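Local coordinates for hypothetical protein TM1553 (Thermotoga maritima, PDB 1VRM), which belongs to the ApbE family and probably transfers FMN from FAD onto threonine side chains of target flavoproteins, at residues Val265-Glu270 with Ala302-Val307; Glu97-Ala102 with Asp276-Ala281; Val33-Lys38 with Asn184-Val189; Gln17-Arg22 with Asn40-Ala45; Lys53-Lys58 with Gly168-Arg173. All coordinates share one frame; numbering follows the deposited sequence. Where two conformers were deposited one is given.

Overall arrangement
Interactions 1, 3 and 4 all reach one antiparallel sheet: interaction 4 sits at its outermost strand 19-25, interaction 3 joins the second and third strands, and interaction 1 lies toward the other end, its centre about 25 Å from that of interaction 3. Interactions 3 and 4 are neighbours, their centres about 7 Å apart. Interaction 5 pairs helices 41-58 and 166-181; Leu171 CD2 meets Val189 CG1 of interaction 3 at 3.4 Å. Interaction 2 touches interaction 1 through helix 272-296 and interaction 5 through Asp276 OD2, 2.9 Å from Gly168 N. An unidentified ligand, probably from the crystallisation liquor, is hydrogen-bonded to both segments of interaction 2 and may mark a pocket.

Interaction 1: residues Val265-Glu270 with Ala302-Val307; sequences VTIIAE and AHLLIV
Ile267 lays its CD1 methyl against Leu304 CB at 3.4 Å, tighter than usual for two carbons. The pair belongs to an antiparallel sheet in which strand 262-269 runs beside strand 303-308, and the two side chains lie side by side on one face, pointing the same way. A bent second torsion in Ile267 (chi2 -64°) carries CD1 across to the neighbouring strand. The other branch of the isoleucine is also used, since CG2 approaches Ala302 CB to 3.6 Å. Farther along the same face, Val265 CG2 and Ile306 CG1 keep a looser 4.2 Å. Helix 272-296, which links the two strands in sequence, covers this face: Ser279 packs on Ile267, Leu278 on Ala302 and Val293 on Leu304.

The register follows from the backbone. Ile267-Leu304 and Val265-Ile306 are non-hydrogen-bonded pairs, whereas Thr266-Leu305 and Ile268-His303 are hydrogen-bonded in both directions. The bond from Ile268 N to His303 O is 2.8 Å long and nearly straight (173°). Between such pairs, Leu304 CA approaches Thr266 O to 3.2 Å in a CA-H...O contact.

The opposite face carries Thr266, Ile268, His303 and Leu305, with Ile268 and Leu305 packing on strand 219-225. His303 CD2 lies 3.5 Å from Ile268 O, while its ND1 is hydrogen-bonded to Thr318. Thr266 OG1 bonds to Thr232 and also, at 2.8 Å, to a water. That water donates to Leu305 O at 3.2 Å, giving this carbonyl a second donor besides Thr266 N.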
# COMPACT_ATOMS: atom_id res chain seq x y z
N VAL A 265 10.75 4.72 0.74
CA VAL A 265 11.25 3.37 0.50
C VAL A 265 10.49 2.85 -0.72
O VAL A 265 9.26 2.95 -0.76
CB VAL A 265 10.94 2.42 1.67
CG1 VAL A 265 11.26 0.96 1.29
CG2 VAL A 265 11.68 2.84 2.96
N THR A 266 11.23 2.33 -1.69
CA THR A 266 10.72 1.81 -2.96
C THR A 266 11.07 0.34 -3.02
O THR A 266 12.24 -0.03 -2.77
CB THR A 266 11.38 2.53 -4.18
OG1 THR A 266 11.09 3.96 -4.15
CG2 THR A 266 10.91 1.91 -5.44
N ILE A 267 10.06 -0.49 -3.28
CA ILE A 267 10.23 -1.93 -3.33
C ILE A 267 9.79 -2.46 -4.67
O ILE A 267 8.70 -2.17 -5.13
CB ILE A 267 9.29 -2.60 -2.31
CG1 ILE A 267 9.57 -2.10 -0.89
CG2 ILE A 267 9.30 -4.09 -2.37
CD1 ILE A 267 10.83 -2.42 -0.39
N ILE A 268 10.69 -3.24 -5.27
CA ILE A 268 10.36 -4.06 -6.43
C ILE A 268 10.07 -5.47 -5.94
O ILE A 268 10.85 -6.06 -5.19
CB ILE A 268 11.54 -4.11 -7.41
CG1 ILE A 268 11.89 -2.71 -7.92
CG2 ILE A 268 11.22 -5.13 -8.52
CD1 ILE A 268 13.23 -2.65 -8.65
N ALA A 269 8.94 -6.02 -6.37
CA ALA A 269 8.53 -7.35 -5.96
C ALA A 269 7.74 -8.06 -7.08
O ALA A 269 7.42 -7.45 -8.11
CB ALA A 269 7.72 -7.35 -4.68
N GLU A 270 7.47 -9.33 -6.85
CA GLU A 270 6.72 -10.12 -7.78
C GLU A 270 5.30 -9.66 -7.99
O GLU A 270 4.73 -9.86 -9.09
CB GLU A 270 6.73 -11.61 -7.42
CG GLU A 270 6.27 -12.49 -8.55
N ALA A 302 11.60 -8.49 -1.43
CA ALA A 302 11.40 -7.04 -1.52
C ALA A 302 12.77 -6.36 -1.85
O ALA A 302 13.58 -6.15 -0.96
CB ALA A 302 10.84 -6.54 -0.17
N HIS A 303 13.01 -6.09 -3.13
CA HIS A 303 14.23 -5.53 -3.61
C HIS A 303 14.11 -4.05 -3.54
O HIS A 303 13.22 -3.47 -4.18
CB HIS A 303 14.47 -6.06 -5.02
CG HIS A 303 14.40 -7.56 -5.02
ND1 HIS A 303 15.35 -8.33 -4.38
CD2 HIS A 303 13.40 -8.40 -5.36
CE1 HIS A 303 14.95 -9.60 -4.38
NE2 HIS A 303 13.78 -9.67 -4.97
N LEU A 304 15.00 -3.39 -2.79
CA LEU A 304 14.65 -2.05 -2.34
C LEU A 304 15.67 -0.95 -2.47
O LEU A 304 16.88 -1.18 -2.55
CB LEU A 304 14.19 -2.08 -0.93
CG LEU A 304 15.20 -2.21 0.18
CD1 LEU A 304 14.49 -2.06 1.52
CD2 LEU A 304 15.94 -3.55 0.09
N LEU A 305 15.13 0.26 -2.48
CA LEU A 305 15.91 1.48 -2.45
C LEU A 305 15.30 2.36 -1.36
O LEU A 305 14.08 2.61 -1.39
CB LEU A 305 15.80 2.21 -3.78
CG LEU A 305 16.53 3.56 -3.92
CD1 LEU A 305 16.80 3.87 -5.35
CD2 LEU A 305 15.70 4.69 -3.35
N ILE A 306 16.12 2.84 -0.44
CA ILE A 306 15.69 3.71 0.65
C ILE A 306 16.32 5.09 0.46
O ILE A 306 17.50 5.20 0.21
CB ILE A 306 16.16 3.17 2.02
CG1 ILE A 306 15.66 1.75 2.25
CG2 ILE A 306 15.74 4.10 3.13
CD1 ILE A 306 16.29 1.07 3.39
N VAL A 307 15.52 6.15 0.61
CA VAL A 307 16.05 7.49 0.69
C VAL A 307 15.92 7.89 2.16
O VAL A 307 14.80 8.04 2.67
CB VAL A 307 15.27 8.49 -0.16
CG1 VAL A 307 15.93 9.90 -0.01
CG2 VAL A 307 15.21 8.04 -1.61
O HOH W 1 12.59 5.28 -2.22

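Interaction 2: residues Glu97-Ala102 with Asp276-Ala281; sequences ELTDGA and DALSTA
Thr99 rests its CG2 methyl on two side chains of helix 272-296, lying 3.7 Å from Leu278 CD2 and also 3.7 Å from Ala281 CB. It does so just where helix 83-98 ends in a Schellman motif, so the contact joins a helix terminus to the flank of a second helix.

The contacts across the interface are apolar. Thr99 and Leu278 cross obliquely, and Leu98 CD2 is a more distant neighbour of Leu278 CD2 at 4.4 Å. Ala102 completes the strip, its CB 4.1 Å from Ala281 CB.

Hydrogen bonds shape each partner separately. Asp100, with positive phi, is the C-prime residue; Gly101 N bonds to Ala96 O and Asp100 N to Glu97 O. A type I' turn from Thr99 to Ala102 overlaps the motif, closed by Ala102 N to Thr99 O at 3.0 Å. A first torsion of 63° sets Thr99 OG1, bonded to Phe95 O and Phe103 N, between backbone N and carbonyl carbon; CG2, the other branch, faces the other helix.

Ala102 O, Asp276 OD1, Ser279 OG and Thr280 OG1 bond to an unidentified ligand, probably from the crystallisation liquor, and may mark a pocket. Within the helix, Ser279 OG donates to Asp276 O at 2.9 Å.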
# COMPACT_ATOMS: atom_id res chain seq x y z
N GLU A 97 2.46 -10.31 10.77
CA GLU A 97 3.25 -11.33 11.44
C GLU A 97 4.67 -11.42 10.83
O GLU A 97 5.66 -11.51 11.55
CB GLU A 97 2.52 -12.66 11.38
CG GLU A 97 3.24 -13.71 12.17
CD GLU A 97 2.34 -14.87 12.48
OE1 GLU A 97 1.46 -14.71 13.35
OE2 GLU A 97 2.52 -15.94 11.84
N LEU A 98 4.76 -11.37 9.52
CA LEU A 98 6.03 -11.48 8.84
C LEU A 98 6.97 -10.35 9.23
O LEU A 98 8.20 -10.53 9.29
CB LEU A 98 5.80 -11.43 7.33
CG LEU A 98 7.01 -11.49 6.42
CD1 LEU A 98 7.68 -12.87 6.59
CD2 LEU A 98 6.56 -11.24 4.99
N THR A 99 6.41 -9.16 9.47
CA THR A 99 7.22 -7.97 9.77
C THR A 99 7.24 -7.58 11.27
O THR A 99 7.61 -6.44 11.61
CB THR A 99 6.77 -6.79 8.86
OG1 THR A 99 5.40 -6.47 9.17
CG2 THR A 99 6.86 -7.15 7.43
N ASP A 100 6.80 -8.48 12.15
CA ASP A 100 6.69 -8.23 13.57
C ASP A 100 5.96 -6.96 13.87
O ASP A 100 6.35 -6.18 14.74
CB ASP A 100 8.08 -8.21 14.20
CG ASP A 100 8.86 -9.52 13.94
OD1 ASP A 100 8.25 -10.61 14.00
OD2 ASP A 100 10.08 -9.46 13.67
N GLY A 101 4.88 -6.73 13.13
CA GLY A 101 4.02 -5.58 13.35
C GLY A 101 4.49 -4.27 12.79
O GLY A 101 3.84 -3.25 13.04
N ALA A 102 5.59 -4.25 12.05
CA ALA A 102 6.02 -3.00 11.39
C ALA A 102 4.99 -2.52 10.36
O ALA A 102 4.65 -1.32 10.30
CB ALA A 102 7.39 -3.16 10.77
N ASP A 276 3.53 -3.27 -1.86
CA ASP A 276 2.82 -2.23 -1.10
C ASP A 276 2.99 -2.48 0.42
O ASP A 276 3.40 -1.59 1.15
CB ASP A 276 1.32 -2.24 -1.51
CG ASP A 276 0.57 -1.02 -1.07
OD1 ASP A 276 1.20 -0.05 -0.65
OD2 ASP A 276 -0.70 -1.08 -1.18
N ALA A 277 2.68 -3.71 0.90
CA ALA A 277 2.78 -4.00 2.34
C ALA A 277 4.21 -3.82 2.84
O ALA A 277 4.45 -3.27 3.91
CB ALA A 277 2.31 -5.37 2.69
N LEU A 278 5.18 -4.33 2.07
CA LEU A 278 6.54 -4.28 2.51
C LEU A 278 7.18 -2.91 2.36
O LEU A 278 8.08 -2.57 3.11
CB LEU A 278 7.37 -5.38 1.86
CG LEU A 278 6.95 -6.80 2.23
CD1 LEU A 278 7.90 -7.83 1.63
CD2 LEU A 278 6.86 -7.02 3.72
N SER A 279 6.63 -2.05 1.51
CA SER A 279 7.19 -0.70 1.41
C SER A 279 6.82 0.06 2.70
O SER A 279 7.62 0.80 3.22
CB SER A 279 6.75 0.04 0.16
OG SER A 279 5.37 0.35 0.20
N THR A 280 5.60 -0.19 3.22
CA THR A 280 5.18 0.39 4.48
C THR A 280 6.06 -0.12 5.61
O THR A 280 6.58 0.63 6.41
CB THR A 280 3.68 0.06 4.72
OG1 THR A 280 2.90 0.64 3.65
CG2 THR A 280 3.19 0.57 6.06
N ALA A 281 6.21 -1.44 5.69
CA ALA A 281 7.02 -2.02 6.76
C ALA A 281 8.47 -1.52 6.70
O ALA A 281 9.08 -1.20 7.71
CB ALA A 281 7.05 -3.53 6.66

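Interaction 3: residues Val33-Lys38 with Asn184-Val189; sequences VVSSQK and NATGFV
Phe188 turns one face of its ring to Val33, whose CB stands 3.9 Å from the ring centroid of Phe188, 21° off the ring normal and displaced toward the rim. This CH-pi contact links cross-strand neighbours in an antiparallel sheet, where strand 28-35 pairs with strand 186-191. The two side chains cross at a slant, and the valine's CG2 reaches 3.4 Å from Phe188 CZ. A first torsion of 66° seats Phe188 CG between its own backbone N and carbonyl carbon, and from this position the ring reaches over Val33. The ring also meets Trp207 edge-to-face and lies about 4 Å from a bound methylpentanediol, probably from the crystallisation liquor. An alanine here would probably strip the ring from over Val33 CB and CG2 and remove one of the aromatic partners of Trp207.

Ser35 and Thr186 follow on the same face, with Ser35 CB 3.6 Å from Thr186 OG1, a hydroxyl that is hydrogen-bonded to Tyr18 OH. Their backbones bond both ways, as do those of Val33 and Phe188; Val33 N meets Phe188 O at 2.9 Å with C=O...N almost linear (175°).

Gly187 lies between these hydrogen-bonded pairs. Its CA comes to 3.1 Å from Val33 O, and a side chain here would collide with that oxygen. Past the strand, Ser36 OG forms an ST turn, accepting from Lys38 N at 3.0 Å.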
# COMPACT_ATOMS: atom_id res chain seq x y z
N VAL A 33 -3.01 1.80 -18.45
CA VAL A 33 -2.42 1.91 -19.80
C VAL A 33 -2.41 0.49 -20.34
O VAL A 33 -1.82 -0.42 -19.75
CB VAL A 33 -1.02 2.46 -19.76
CG1 VAL A 33 -0.35 2.32 -21.10
CG2 VAL A 33 -1.04 3.88 -19.25
N VAL A 34 -3.14 0.29 -21.43
CA VAL A 34 -3.44 -1.05 -21.92
C VAL A 34 -3.42 -1.09 -23.43
O VAL A 34 -3.90 -0.19 -24.10
CB VAL A 34 -4.71 -1.67 -21.26
CG1 VAL A 34 -5.97 -0.95 -21.65
CG2 VAL A 34 -4.76 -3.17 -21.52
N SER A 35 -2.86 -2.20 -23.94
CA SER A 35 -2.93 -2.53 -25.37
C SER A 35 -3.47 -3.94 -25.53
O SER A 35 -3.07 -4.83 -24.81
CB SER A 35 -1.56 -2.41 -26.00
OG SER A 35 -1.55 -2.87 -27.37
N SER A 36 -4.38 -4.12 -26.49
CA SER A 36 -4.90 -5.44 -26.84
C SER A 36 -5.36 -5.40 -28.28
O SER A 36 -5.98 -4.43 -28.69
CB SER A 36 -6.06 -5.86 -25.95
OG SER A 36 -6.66 -7.09 -26.38
N GLN A 37 -5.08 -6.47 -29.03
CA GLN A 37 -5.65 -6.66 -30.38
C GLN A 37 -6.89 -7.54 -30.33
O GLN A 37 -7.55 -7.72 -31.35
CB GLN A 37 -4.62 -7.31 -31.32
CG GLN A 37 -3.52 -6.39 -31.72
CD GLN A 37 -2.79 -6.90 -32.99
OE1 GLN A 37 -3.17 -7.94 -33.57
NE2 GLN A 37 -1.78 -6.15 -33.43
N LYS A 38 -7.21 -8.08 -29.17
CA LYS A 38 -8.33 -9.00 -29.03
C LYS A 38 -9.62 -8.33 -28.57
O LYS A 38 -10.72 -8.65 -29.07
CB LYS A 38 -7.97 -10.10 -28.07
CG LYS A 38 -8.98 -11.19 -27.94
CD LYS A 38 -8.60 -12.12 -26.78
CE LYS A 38 -9.62 -13.18 -26.55
NZ LYS A 38 -9.29 -13.89 -25.29
N ASN A 184 -2.77 -12.01 -23.72
CA ASN A 184 -1.62 -11.35 -24.35
C ASN A 184 -1.66 -9.83 -24.28
O ASN A 184 -0.88 -9.20 -24.95
CB ASN A 184 -1.44 -11.87 -25.76
CG ASN A 184 -1.15 -13.37 -25.76
OD1 ASN A 184 -0.46 -13.86 -24.86
ND2 ASN A 184 -1.64 -14.08 -26.74
N ALA A 185 -2.55 -9.28 -23.46
CA ALA A 185 -2.55 -7.85 -23.26
C ALA A 185 -1.24 -7.38 -22.66
O ALA A 185 -0.54 -8.11 -21.96
CB ALA A 185 -3.71 -7.44 -22.41
N THR A 186 -0.93 -6.12 -22.93
CA THR A 186 0.24 -5.48 -22.40
C THR A 186 -0.14 -4.10 -21.82
O THR A 186 -1.24 -3.60 -22.05
CB THR A 186 1.38 -5.36 -23.43
OG1 THR A 186 1.03 -4.43 -24.45
CG2 THR A 186 1.69 -6.76 -24.06
N GLY A 187 0.80 -3.52 -21.07
CA GLY A 187 0.58 -2.25 -20.39
C GLY A 187 0.91 -2.33 -18.90
O GLY A 187 1.70 -3.17 -18.44
N PHE A 188 0.35 -1.38 -18.17
CA PHE A 188 0.61 -1.25 -16.75
C PHE A 188 -0.54 -0.53 -16.09
O PHE A 188 -1.35 0.14 -16.77
CB PHE A 188 1.93 -0.53 -16.47
CG PHE A 188 1.92 0.90 -16.88
CD1 PHE A 188 1.49 1.88 -15.98
CD2 PHE A 188 2.40 1.27 -18.13
CE1 PHE A 188 1.46 3.19 -16.36
CE2 PHE A 188 2.40 2.59 -18.51
CZ PHE A 188 1.92 3.54 -17.60
N VAL A 189 -0.66 -0.71 -14.79
CA VAL A 189 -1.58 0.07 -14.00
C VAL A 189 -0.82 0.74 -12.88
O VAL A 189 0.09 0.12 -12.31
CB VAL A 189 -2.67 -0.79 -13.39
CG1 VAL A 189 -3.72 0.07 -12.69
CG2 VAL A 189 -3.32 -1.69 -14.45

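Interaction 4: residues Gln17-Arg22 with Asn40-Ala45; sequences QYYELR and NPRTIA
Pro41, the first helical residue of segment 40-45, meets Tyr19 where helix 41-58 packs beside strand 19-25 at the outer end of the antiparallel sheet. In one of the two conformers deposited for the proline, Pro41 CB lies 3.8 Å from Tyr19 CB, a distance that may differ in the other. Strand 28-35 separates strand and helix in sequence, giving a beta-beta-alpha order; the two segment axes come within 8.5 Å at an angle of 30°. The preceding Asn40 is the N-cap, and its OD1 accepts from Arg42 N at 3.0 Å, with the donor well above the plane of the amide carbonyl.

Arg42 supplies the main overlap. Its CG sits over the centre of the Tyr19 ring, 3.5 Å from the centroid and 10° off the normal, a clear CH-pi contact. Arg42 CD lies 3.4 Å from Tyr19 CE1, and the extended chain keeps NE over the same rim of the ring. The guanidinium is turned nearly flat to the ring, their planes 14° apart, although the side chains cross at about a right angle.

Ile44 packs instead on Ala178 and Phe181 of helix 166-181. One turn on from Pro41, Ala45 places CB in the plane of the Tyr19 ring, at its edge, 3.6 Å from CE2. Leu21 closes the far end: its CD2 is 3.8 Å from Ala45 CB and 3.6 Å from Ala45 O.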
# COMPACT_ATOMS: atom_id res chain seq x y z
N GLN A 17 -0.71 -0.15 -30.13
CA GLN A 17 -0.64 1.10 -29.32
C GLN A 17 -1.69 1.28 -28.18
O GLN A 17 -2.78 0.69 -28.13
CB GLN A 17 -0.49 2.35 -30.18
CG GLN A 17 -1.73 3.12 -30.57
CD GLN A 17 -1.34 4.47 -31.19
OE1 GLN A 17 -0.33 4.57 -31.89
NE2 GLN A 17 -2.13 5.51 -30.90
N TYR A 18 -1.28 2.12 -27.25
CA TYR A 18 -1.75 2.03 -25.89
C TYR A 18 -2.85 3.03 -25.68
O TYR A 18 -2.80 4.14 -26.26
CB TYR A 18 -0.60 2.26 -24.92
CG TYR A 18 0.28 1.06 -24.85
CD1 TYR A 18 -0.03 -0.00 -24.03
CD2 TYR A 18 1.41 0.96 -25.65
CE1 TYR A 18 0.74 -1.12 -24.00
CE2 TYR A 18 2.20 -0.19 -25.64
CZ TYR A 18 1.85 -1.22 -24.82
OH TYR A 18 2.62 -2.37 -24.82
N TYR A 19 -3.90 2.58 -25.01
CA TYR A 19 -4.92 3.48 -24.52
C TYR A 19 -4.64 3.81 -23.07
O TYR A 19 -4.29 2.91 -22.28
CB TYR A 19 -6.25 2.78 -24.59
CG TYR A 19 -7.39 3.50 -23.91
CD1 TYR A 19 -7.92 4.68 -24.44
CD2 TYR A 19 -7.92 3.01 -22.78
CE1 TYR A 19 -8.97 5.33 -23.81
CE2 TYR A 19 -8.97 3.61 -22.14
CZ TYR A 19 -9.49 4.80 -22.65
OH TYR A 19 -10.57 5.41 -22.05
N GLU A 20 -4.88 5.07 -22.70
CA GLU A 20 -4.72 5.51 -21.31
C GLU A 20 -6.03 6.06 -20.72
O GLU A 20 -6.75 6.81 -21.38
CB GLU A 20 -3.62 6.56 -21.26
CG GLU A 20 -3.33 7.12 -19.92
CD GLU A 20 -1.91 7.76 -19.93
OE1 GLU A 20 -1.18 7.59 -20.91
OE2 GLU A 20 -1.54 8.39 -18.93
N LEU A 21 -6.36 5.60 -19.52
CA LEU A 21 -7.50 6.06 -18.76
C LEU A 21 -6.94 6.55 -17.41
O LEU A 21 -6.29 5.75 -16.70
CB LEU A 21 -8.49 4.95 -18.52
CG LEU A 21 -9.85 5.20 -17.83
CD1 LEU A 21 -10.66 6.25 -18.56
CD2 LEU A 21 -10.64 3.93 -17.73
N ARG A 22 -7.17 7.83 -17.07
CA ARG A 22 -6.78 8.39 -15.77
C ARG A 22 -7.98 8.79 -14.99
O ARG A 22 -8.90 9.35 -15.56
CB ARG A 22 -5.87 9.57 -15.89
CG ARG A 22 -4.57 9.24 -16.51
CD ARG A 22 -3.60 10.31 -16.30
NE ARG A 22 -2.58 10.29 -17.30
CZ ARG A 22 -1.43 10.96 -17.23
NH1 ARG A 22 -1.15 11.71 -16.18
NH2 ARG A 22 -0.58 10.87 -18.25
N ASN A 40 -11.24 -4.40 -27.24
CA ASN A 40 -10.99 -2.98 -27.19
C ASN A 40 -10.31 -2.61 -25.86
O ASN A 40 -10.86 -2.83 -24.78
CB ASN A 40 -12.34 -2.28 -27.34
CG ASN A 40 -12.26 -0.77 -27.26
OD1 ASN A 40 -11.19 -0.11 -27.15
ND2 ASN A 40 -13.45 -0.17 -27.26
N PRO A 41 -9.12 -1.99 -25.90
CA PRO A 41 -8.50 -1.59 -24.64
C PRO A 41 -9.36 -0.68 -23.77
O PRO A 41 -9.16 -0.67 -22.55
CB PRO A 41 -7.24 -0.86 -25.11
CG PRO A 41 -6.95 -1.52 -26.39
CD PRO A 41 -8.25 -1.70 -27.05
N ARG A 42 -10.25 0.10 -24.36
CA ARG A 42 -11.13 0.97 -23.54
C ARG A 42 -12.06 0.15 -22.66
O ARG A 42 -12.37 0.57 -21.55
CB ARG A 42 -11.95 1.92 -24.42
CG ARG A 42 -11.04 2.78 -25.22
CD ARG A 42 -11.65 4.15 -25.57
NE ARG A 42 -10.85 4.77 -26.61
CZ ARG A 42 -11.02 6.02 -27.04
NH1 ARG A 42 -11.96 6.79 -26.54
NH2 ARG A 42 -10.23 6.49 -28.01
N THR A 43 -12.47 -1.01 -23.14
CA THR A 43 -13.28 -1.96 -22.37
C THR A 43 -12.47 -2.55 -21.20
O THR A 43 -12.92 -2.56 -20.06
CB THR A 43 -13.82 -3.12 -23.24
OG1 THR A 43 -14.71 -2.61 -24.25
CG2 THR A 43 -14.56 -4.18 -22.40
N ILE A 44 -11.27 -3.03 -21.49
CA ILE A 44 -10.40 -3.54 -20.42
C ILE A 44 -10.13 -2.45 -19.38
O ILE A 44 -10.29 -2.66 -18.18
CB ILE A 44 -9.06 -4.06 -20.98
CG1 ILE A 44 -9.32 -5.15 -22.05
CG2 ILE A 44 -8.14 -4.50 -19.85
CD1 ILE A 44 -8.12 -5.69 -22.75
N ALA A 45 -9.76 -1.24 -19.79
CA ALA A 45 -9.52 -0.16 -18.85
C ALA A 45 -10.74 0.20 -18.00
O ALA A 45 -10.64 0.49 -16.82
CB ALA A 45 -8.99 1.05 -19.59

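Interaction 5: residues Lys53-Lys58 with Gly168-Arg173; sequences KRITYK and GYALDR
Ile55 sends its CD1 methyl into the flank of helix 166-181, where apolar packing accounts for most of the contact. CD1 lies 3.7 Å from Ala170 CA, and from there it also touches Tyr169 CE2 at 3.9 Å and Arg173 CD at 4.0 Å. The short helical segments run roughly antiparallel, at 151°, with axes 10.2 Å apart.

The charged part brings two arginines together. Arg54 NH2 stands over one face of the Arg173 guanidinium, toward its rim, 3.4 Å from Arg173 NE; the two planes are 80° apart. Both atoms are donors, so no bond joins them. Asp51 probably compensates the like charges, since OD1 pairs with Arg54 NE and OD2 with Arg173 NE. A third torsion of 53° bends the Arg173 chain to place NE there. An alanine in place of Arg173 would probably leave Asp51 OD2 without this cationic mate and open a gap beside Ile55 CD1.

Helix 83-98 borders the pair: Glu84 binds Arg54 and Tyr169 OH, and Leu88 packs on Tyr169. From the other side of helix 166-181, Leu171 packs on strands 186-191 and 194-197, so this helix turns one side to helix 41-58 and another to the sheet.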
# COMPACT_ATOMS: atom_id res chain seq x y z
N LYS A 53 -12.45 1.23 -8.16
CA LYS A 53 -13.45 1.98 -7.41
C LYS A 53 -14.22 1.08 -6.45
O LYS A 53 -14.47 1.46 -5.29
CB LYS A 53 -14.39 2.74 -8.33
CG LYS A 53 -13.68 3.85 -9.10
CD LYS A 53 -14.61 4.52 -10.08
CE LYS A 53 -13.96 5.77 -10.65
NZ LYS A 53 -13.28 6.57 -9.60
N ARG A 54 -14.57 -0.11 -6.89
CA ARG A 54 -15.27 -1.07 -6.05
C ARG A 54 -14.47 -1.35 -4.75
O ARG A 54 -14.99 -1.30 -3.65
CB ARG A 54 -15.46 -2.36 -6.80
CG ARG A 54 -16.16 -3.45 -6.01
CD ARG A 54 -16.20 -4.76 -6.76
NE ARG A 54 -14.88 -5.33 -6.89
CZ ARG A 54 -14.29 -6.01 -5.91
NH1 ARG A 54 -14.95 -6.24 -4.77
NH2 ARG A 54 -13.08 -6.48 -6.08
N ILE A 55 -13.20 -1.64 -4.91
CA ILE A 55 -12.27 -1.92 -3.80
C ILE A 55 -12.16 -0.66 -2.91
O ILE A 55 -12.09 -0.75 -1.68
CB ILE A 55 -10.88 -2.36 -4.35
CG1 ILE A 55 -11.06 -3.72 -4.98
CG2 ILE A 55 -9.81 -2.23 -3.28
CD1 ILE A 55 -9.88 -4.10 -5.81
N THR A 56 -12.13 0.52 -3.53
CA THR A 56 -12.05 1.78 -2.79
C THR A 56 -13.16 1.88 -1.73
O THR A 56 -12.90 2.25 -0.58
CB THR A 56 -12.12 3.02 -3.71
OG1 THR A 56 -11.03 2.99 -4.64
CG2 THR A 56 -11.99 4.30 -2.92
N TYR A 57 -14.38 1.56 -2.15
CA TYR A 57 -15.54 1.71 -1.26
C TYR A 57 -15.70 0.52 -0.33
O TYR A 57 -16.05 0.68 0.86
CB TYR A 57 -16.81 1.97 -2.06
CG TYR A 57 -16.64 3.25 -2.87
CD1 TYR A 57 -16.19 4.42 -2.25
CD2 TYR A 57 -16.84 3.27 -4.23
CE1 TYR A 57 -15.98 5.59 -2.97
CE2 TYR A 57 -16.63 4.44 -4.96
CZ TYR A 57 -16.20 5.59 -4.32
OH TYR A 57 -16.00 6.76 -5.03
N LYS A 58 -15.40 -0.68 -0.83
CA LYS A 58 -15.61 -1.88 -0.04
C LYS A 58 -14.69 -1.96 1.16
O LYS A 58 -15.09 -2.51 2.21
CB LYS A 58 -15.44 -3.13 -0.90
CG LYS A 58 -15.65 -4.42 -0.15
CD LYS A 58 -15.73 -5.61 -1.07
CE LYS A 58 -15.86 -6.90 -0.27
NZ LYS A 58 -15.99 -8.07 -1.17
N GLY A 168 -1.96 -2.14 -3.61
CA GLY A 168 -1.31 -3.30 -4.17
C GLY A 168 -2.30 -4.38 -4.56
O GLY A 168 -2.20 -5.02 -5.62
N TYR A 169 -3.23 -4.64 -3.66
CA TYR A 169 -4.27 -5.62 -3.93
C TYR A 169 -5.05 -5.26 -5.21
O TYR A 169 -5.23 -6.11 -6.08
CB TYR A 169 -5.18 -5.69 -2.72
CG TYR A 169 -6.38 -6.57 -2.97
CD1 TYR A 169 -6.21 -7.93 -3.14
CD2 TYR A 169 -7.66 -6.06 -3.07
CE1 TYR A 169 -7.27 -8.77 -3.39
CE2 TYR A 169 -8.75 -6.91 -3.35
CZ TYR A 169 -8.55 -8.24 -3.49
OH TYR A 169 -9.60 -9.12 -3.76
N ALA A 170 -5.50 -4.01 -5.27
CA ALA A 170 -6.27 -3.51 -6.43
C ALA A 170 -5.41 -3.64 -7.70
O ALA A 170 -5.92 -4.01 -8.79
CB ALA A 170 -6.67 -2.12 -6.22
N LEU A 171 -4.12 -3.33 -7.58
CA LEU A 171 -3.25 -3.39 -8.75
C LEU A 171 -3.08 -4.82 -9.25
O LEU A 171 -3.02 -5.05 -10.44
CB LEU A 171 -1.89 -2.76 -8.51
CG LEU A 171 -1.99 -1.24 -8.34
CD1 LEU A 171 -0.68 -0.69 -7.76
CD2 LEU A 171 -2.34 -0.53 -9.61
N ASP A 172 -2.90 -5.75 -8.33
CA ASP A 172 -2.80 -7.15 -8.70
C ASP A 172 -4.12 -7.62 -9.37
O ASP A 172 -4.09 -8.30 -10.37
CB ASP A 172 -2.45 -8.01 -7.50
CG ASP A 172 -1.00 -7.82 -7.08
OD1 ASP A 172 -0.16 -7.39 -7.95
OD2 ASP A 172 -0.69 -8.07 -5.88
N ARG A 173 -5.27 -7.24 -8.80
CA ARG A 173 -6.56 -7.54 -9.42
C ARG A 173 -6.68 -6.93 -10.82
O ARG A 173 -7.17 -7.57 -11.75
CB ARG A 173 -7.71 -7.07 -8.56
CG ARG A 173 -8.03 -8.16 -7.55
CD ARG A 173 -9.31 -7.95 -6.88
NE ARG A 173 -10.41 -7.74 -7.82
CZ ARG A 173 -11.20 -8.68 -8.30
NH1 ARG A 173 -11.05 -9.95 -7.92
NH2 ARG A 173 -12.18 -8.34 -9.13